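Local structure of ArsR family transcriptional regulator (Staphylococcus aureus, 6CDB) at residues 44-47 and 52-55; 69-74 and 78-83. The protein acts as a zinc-responsive ArsR-family repressor that probably binds operator DNA as a homodimer and loses affinity for it when zinc binds. The protein carries 1 engineered substitution. All blocks are in the same frame, centred on the assembly; numbering follows the deposited sequence.

Contact 1 of 2, residues 44-47 and 52-55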
loop_
_atom_site.group_PDB
_atom_site.type_symbol
_atom_site.label_atom_id
_atom_site.label_comp_id
_atom_site.label_asym_id
_atom_site.label_seq_id
_atom_site.Cartn_x
_atom_site.Cartn_y
_atom_site.Cartn_z
ATOM N N HIS A 44 3.721 11.936 -21.668
ATOM C CA HIS A 44 4.056 12.896 -20.624
ATOM C C HIS A 44 4.676 12.218 -19.409
ATOM O O HIS A 44 5.645 12.733 -18.835
ATOM C CB HIS A 44 2.815 13.682 -20.213
ATOM C CG HIS A 44 3.075 14.669 -19.120
ATOM N ND1 HIS A 44 2.772 14.415 -17.800
ATOM C CD2 HIS A 44 3.640 15.901 -19.147
ATOM C CE1 HIS A 44 3.124 15.452 -17.061
ATOM N NE2 HIS A 44 3.651 16.368 -17.854
ATOM N N ILE A 45 4.127 11.073 -18.988
ATOM C CA ILE A 45 4.709 10.336 -17.866
ATOM C C ILE A 45 6.145 9.959 -18.184
ATOM O O ILE A 45 7.068 10.192 -17.392
ATOM C CB ILE A 45 3.870 9.083 -17.555
ATOM C CG1 ILE A 45 2.442 9.465 -17.135
ATOM C CG2 ILE A 45 4.568 8.222 -16.483
ATOM C CD1 ILE A 45 1.460 8.298 -17.166
ATOM N N SER A 46 6.347 9.374 -19.367
ATOM C CA SER A 46 7.667 8.958 -19.815
ATOM C C SER A 46 8.646 10.127 -19.796
ATOM O O SER A 46 9.740 10.027 -19.226
ATOM C CB SER A 46 7.542 8.360 -21.211
ATOM O OG SER A 46 8.718 8.601 -21.954
ATOM N N HIS A 47 8.249 11.259 -20.390
ATOM C CA HIS A 47 9.133 12.422 -20.436
ATOM C C HIS A 47 9.441 12.944 -19.036
ATOM O O HIS A 47 10.602 13.197 -18.695
ATOM C CB HIS A 47 8.498 13.519 -21.278
ATOM C CG HIS A 47 9.299 14.779 -21.315
ATOM N ND1 HIS A 47 8.928 15.916 -20.631
ATOM C CD2 HIS A 47 10.464 15.074 -21.936
ATOM C CE1 HIS A 47 9.818 16.867 -20.850
ATOM N NE2 HIS A 47 10.762 16.382 -21.638
ATOM N N SER A 52 11.279 5.062 -20.468
ATOM C CA SER A 52 10.867 4.857 -21.847
ATOM C C SER A 52 9.352 4.684 -21.931
ATOM O O SER A 52 8.691 4.298 -20.965
ATOM C CB SER A 52 11.570 3.639 -22.445
ATOM O OG SER A 52 10.994 2.441 -21.974
ATOM N N GLN A 53 8.793 4.997 -23.102
ATOM C CA GLN A 53 7.356 4.814 -23.282
ATOM C C GLN A 53 6.969 3.342 -23.184
ATOM O O GLN A 53 5.917 3.013 -22.629
ATOM C CB GLN A 53 6.899 5.412 -24.615
ATOM C CG GLN A 53 7.049 6.931 -24.682
ATOM C CD GLN A 53 6.049 7.595 -25.622
ATOM O OE1 GLN A 53 4.970 7.058 -25.895
ATOM N NE2 GLN A 53 6.403 8.779 -26.113
ATOM N N SER A 54 7.804 2.446 -23.727
ATOM C CA SER A 54 7.586 1.006 -23.584
ATOM C C SER A 54 7.393 0.612 -22.126
ATOM O O SER A 54 6.430 -0.076 -21.768
ATOM C CB SER A 54 8.777 0.236 -24.166
ATOM O OG SER A 54 8.738 0.232 -25.572
ATOM N N ASN A 55 8.339 1.022 -21.283
ATOM C CA ASN A 55 8.326 0.658 -19.876
ATOM C C ASN A 55 7.099 1.238 -19.171
ATOM O O ASN A 55 6.376 0.522 -18.474
ATOM C CB ASN A 55 9.627 1.147 -19.232
ATOM C CG ASN A 55 9.792 0.660 -17.816
ATOM O OD1 ASN A 55 9.135 -0.296 -17.407
ATOM N ND2 ASN A 55 10.667 1.317 -17.052
#
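Ser46 and Gln53 are the point of closest backbone approach, with CA atoms 5.4 Å apart, where helix 42-49 passes the first turn of helix 53-65. The patch is small and lies near the surface. Ser46 points its CB toward the second helix. Its OG comes to 3.6 Å from Gln53 CG, and its CB lies 3.8 Å from the same methylene. The hydroxyl therefore rests against an aliphatic part of Gln53 rather than its side-chain amide. Gln53 CG is anti to its carbonyl carbon (chi1 -66°), which sets it against Ser46. Beyond CG the chain runs on extended. No hydrogen bond joins the two segments directly. Ser46 OG instead bonds to the carbonyl oxygen of Leu51, in the connection between the helices. That bond ties the first helix to the turn that follows it. Ser46 OG also lies 4.0 Å from Ser52 C, a plain packing distance.

Ser52 is the N-cap of helix 53-65. Ser52 OG accepts a hydrogen bond from Asn55 N at 3.1 Å, with an N-H...O angle of 163°. This nearly straight bond satisfies an amide of the first turn, where no preceding helical carbonyl is available. The side chain of Asn55 in turn bonds through OD1 to Gln59 NE2, one turn further along the helix. Ile45, next to Ser46, is buried on a different side of its helix. It packs on Val56 and Leu60 of helix 53-65 and on Ile31, Leu34 and Leu35 of helix 26-37. The apolar hold between the helices is thus deeper than the Ser46 contact. Two helices joined by a short turn, the second capped at its N-terminus by Ser52, form the helix-turn-helix of the ArsR family, in which 53-65 is the probable DNA recognition helix.

Contact 2 of 2, residues 69-74 and 78-83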
loop_
_atom_site.group_PDB
_atom_site.type_symbol
_atom_site.label_atom_id
_atom_site.label_comp_id
_atom_site.label_asym_id
_atom_site.label_seq_id
_atom_site.Cartn_x
_atom_site.Cartn_y
_atom_site.Cartn_z
ATOM N N VAL A 69 -5.054 2.202 -11.800
ATOM C CA VAL A 69 -5.194 3.344 -12.693
ATOM C C VAL A 69 -6.296 3.017 -13.687
ATOM O O VAL A 69 -6.659 1.859 -13.884
ATOM C CB VAL A 69 -3.890 3.686 -13.450
ATOM C CG1 VAL A 69 -2.780 4.035 -12.469
ATOM C CG2 VAL A 69 -3.477 2.517 -14.358
ATOM N N LYS A 70 -6.841 4.059 -14.301
ATOM C CA LYS A 70 -7.767 3.905 -15.410
ATOM C C LYS A 70 -7.325 4.852 -16.515
ATOM O O LYS A 70 -6.478 5.733 -16.303
ATOM C CB LYS A 70 -9.208 4.196 -14.986
ATOM C CG LYS A 70 -9.416 5.641 -14.550
ATOM C CD LYS A 70 -10.848 5.889 -14.103
ATOM C CE LYS A 70 -11.050 7.349 -13.728
ATOM N NZ LYS A 70 -10.000 7.792 -12.770
ATOM N N ALA A 71 -7.909 4.678 -17.706
ATOM C CA ALA A 71 -7.517 5.488 -18.853
ATOM C C ALA A 71 -8.734 5.890 -19.675
ATOM O O ALA A 71 -9.697 5.130 -19.796
ATOM C CB ALA A 71 -6.507 4.745 -19.738
ATOM N N LYS A 72 -8.677 7.097 -20.238
ATOM C CA LYS A 72 -9.692 7.609 -21.148
ATOM C C LYS A 72 -9.000 8.142 -22.393
ATOM O O LYS A 72 -7.851 8.577 -22.338
ATOM C CB LYS A 72 -10.533 8.726 -20.498
ATOM C CG LYS A 72 -11.723 9.170 -21.337
ATOM C CD LYS A 72 -12.798 8.084 -21.425
ATOM C CE LYS A 72 -13.204 7.795 -22.872
ATOM N NZ LYS A 72 -12.334 6.746 -23.494
ATOM N N ARG A 73 -9.693 8.102 -23.524
ATOM C CA ARG A 73 -9.134 8.637 -24.758
ATOM C C ARG A 73 -9.556 10.096 -24.901
ATOM O O ARG A 73 -10.751 10.407 -24.890
ATOM C CB ARG A 73 -9.573 7.817 -25.968
ATOM C CG ARG A 73 -9.222 8.479 -27.287
ATOM C CD ARG A 73 -9.129 7.470 -28.412
ATOM N NE ARG A 73 -8.195 7.912 -29.439
ATOM C CZ ARG A 73 -6.900 7.603 -29.460
ATOM N NH1 ARG A 73 -6.380 6.842 -28.502
ATOM N NH2 ARG A 73 -6.124 8.053 -30.440
ATOM N N GLN A 74 -8.576 10.989 -25.008
ATOM C CA GLN A 74 -8.825 12.411 -25.204
ATOM C C GLN A 74 -8.029 12.882 -26.412
ATOM O O GLN A 74 -6.813 12.661 -26.487
ATOM C CB GLN A 74 -8.454 13.224 -23.959
ATOM C CG GLN A 74 -7.868 14.601 -24.277
ATOM C CD GLN A 74 -7.759 15.488 -23.044
ATOM O OE1 GLN A 74 -8.739 16.098 -22.623
ATOM N NE2 GLN A 74 -6.563 15.572 -22.466
ATOM N N MET A 78 -4.131 8.501 -24.883
ATOM C CA MET A 78 -4.661 7.856 -23.688
ATOM C C MET A 78 -4.198 8.622 -22.453
ATOM O O MET A 78 -2.995 8.731 -22.191
ATOM C CB MET A 78 -4.209 6.395 -23.604
ATOM C CG MET A 78 -5.001 5.423 -24.468
ATOM S SD MET A 78 -6.787 5.600 -24.252
ATOM C CE MET A 78 -7.370 4.786 -25.743
ATOM N N ILE A 79 -5.151 9.142 -21.694
ATOM C CA ILE A 79 -4.886 9.866 -20.459
ATOM C C ILE A 79 -5.149 8.919 -19.297
ATOM O O ILE A 79 -6.245 8.352 -19.182
ATOM C CB ILE A 79 -5.755 11.127 -20.363
ATOM C CG1 ILE A 79 -5.518 12.016 -21.583
ATOM C CG2 ILE A 79 -5.494 11.877 -19.071
ATOM C CD1 ILE A 79 -4.061 12.233 -21.903
ATOM N N TYR A 80 -4.148 8.743 -18.440
ATOM C CA TYR A 80 -4.259 7.879 -17.279
ATOM C C TYR A 80 -4.521 8.688 -16.021
ATOM O O TYR A 80 -4.187 9.869 -15.935
ATOM C CB TYR A 80 -2.999 7.031 -17.103
ATOM C CG TYR A 80 -2.942 5.907 -18.108
ATOM C CD1 TYR A 80 -2.582 6.161 -19.425
ATOM C CD2 TYR A 80 -3.260 4.597 -17.750
ATOM C CE1 TYR A 80 -2.539 5.151 -20.361
ATOM C CE2 TYR A 80 -3.217 3.571 -18.689
ATOM C CZ TYR A 80 -2.854 3.865 -19.994
ATOM O OH TYR A 80 -2.797 2.887 -20.955
ATOM N N SER A 81 -5.131 8.027 -15.037
ATOM C CA SER A 81 -5.378 8.649 -13.749
ATOM C C SER A 81 -5.437 7.554 -12.699
ATOM O O SER A 81 -5.616 6.376 -13.019
ATOM C CB SER A 81 -6.680 9.454 -13.771
ATOM O OG SER A 81 -7.755 8.626 -14.198
ATOM N N LEU A 82 -5.264 7.943 -11.439
ATOM C CA LEU A 82 -5.565 7.006 -10.363
ATOM C C LEU A 82 -7.021 6.577 -10.480
ATOM O O LEU A 82 -7.893 7.376 -10.841
ATOM C CB LEU A 82 -5.289 7.638 -8.999
ATOM C CG LEU A 82 -3.839 8.052 -8.723
ATOM C CD1 LEU A 82 -3.623 8.374 -7.246
ATOM C CD2 LEU A 82 -2.845 6.990 -9.204
ATOM N N ASP A 83 -7.283 5.302 -10.182
ATOM C CA ASP A 83 -8.571 4.713 -10.535
ATOM C C ASP A 83 -9.731 5.423 -9.839
ATOM O O ASP A 83 -10.692 5.833 -10.494
ATOM C CB ASP A 83 -8.582 3.221 -10.213
ATOM C CG ASP A 83 -9.956 2.588 -10.432
ATOM O OD1 ASP A 83 -10.225 2.147 -11.571
ATOM O OD2 ASP A 83 -10.773 2.554 -9.473
HETATM O O HOH W 1 -8.963 0.565 -13.408
#
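Lys70 and Ser81 form a hydrogen-bonded pair in the antiparallel beta hairpin that is the wing of this winged helix-turn-helix fold. Lys72 and Ile79 form the next such pair, and the N-to-C directions of the two strand segments differ by 150°. The Lys70 side chain runs over the neighbouring strand toward its C-terminal end. Lys70 CB lies 4.1 Å from Asp83 OD1, a loose approach. Lys70 CG sits between the backbone N and the carbonyl carbon (chi1 64°) and comes to 3.4 Å from Ser81 OG. Lys70 CD lies 3.6 Å from Asp83 O, and Lys70 CE packs against Ser81 OG and Asp83 O. A bend at the last torsion then turns NZ back onto the strand. There Lys70 NZ donates to Ser81 OG at 2.8 Å and to Asp83 O at 3.1 Å. The second bond reaches the carbonyl from above its plane, 49° out of it. These bonds hold the ammonium group at the foot of the wing.

On the other face, Ala71 CB sits over the centre of the Tyr80 ring, 3.6 Å above its plane, in a CH-pi contact. Val69 CG2 meets the edge of that ring. Leu60 and Lys64 of helix 53-65 also touch the tyrosine. Further out, Met78 crosses Arg73 at about a right angle, its CE in the guanidinium plane at the edge.

Asp83 packs on His97 of the second subunit, and its side chain is about 5 Å from a zinc ion. One water donates to both Val69 O and Asp83 OD1, each at 2.7 Å.

Contact 1 comes first along the chain and closes before contact 2 opens. Helix 53-65 starts in contact 1 and leads by a short connection into strand 69-74 of contact 2. Their centres are 15 Å apart, and their nearest atoms about 5 Å, without touching. Ile45 of contact 1 and Val69 of contact 2 both pack on helices 26-37 and 53-65. Strand 77-82 also pairs with the short strand 40-41 just before helix 42-49. The two contacts belong to the helix-turn-helix and the wing of one DNA-binding unit. Contact 2 ends beside Asp84 and His86, known zinc ligands. Along the chain the wing thus comes between the probable recognition helix and the metal-site region.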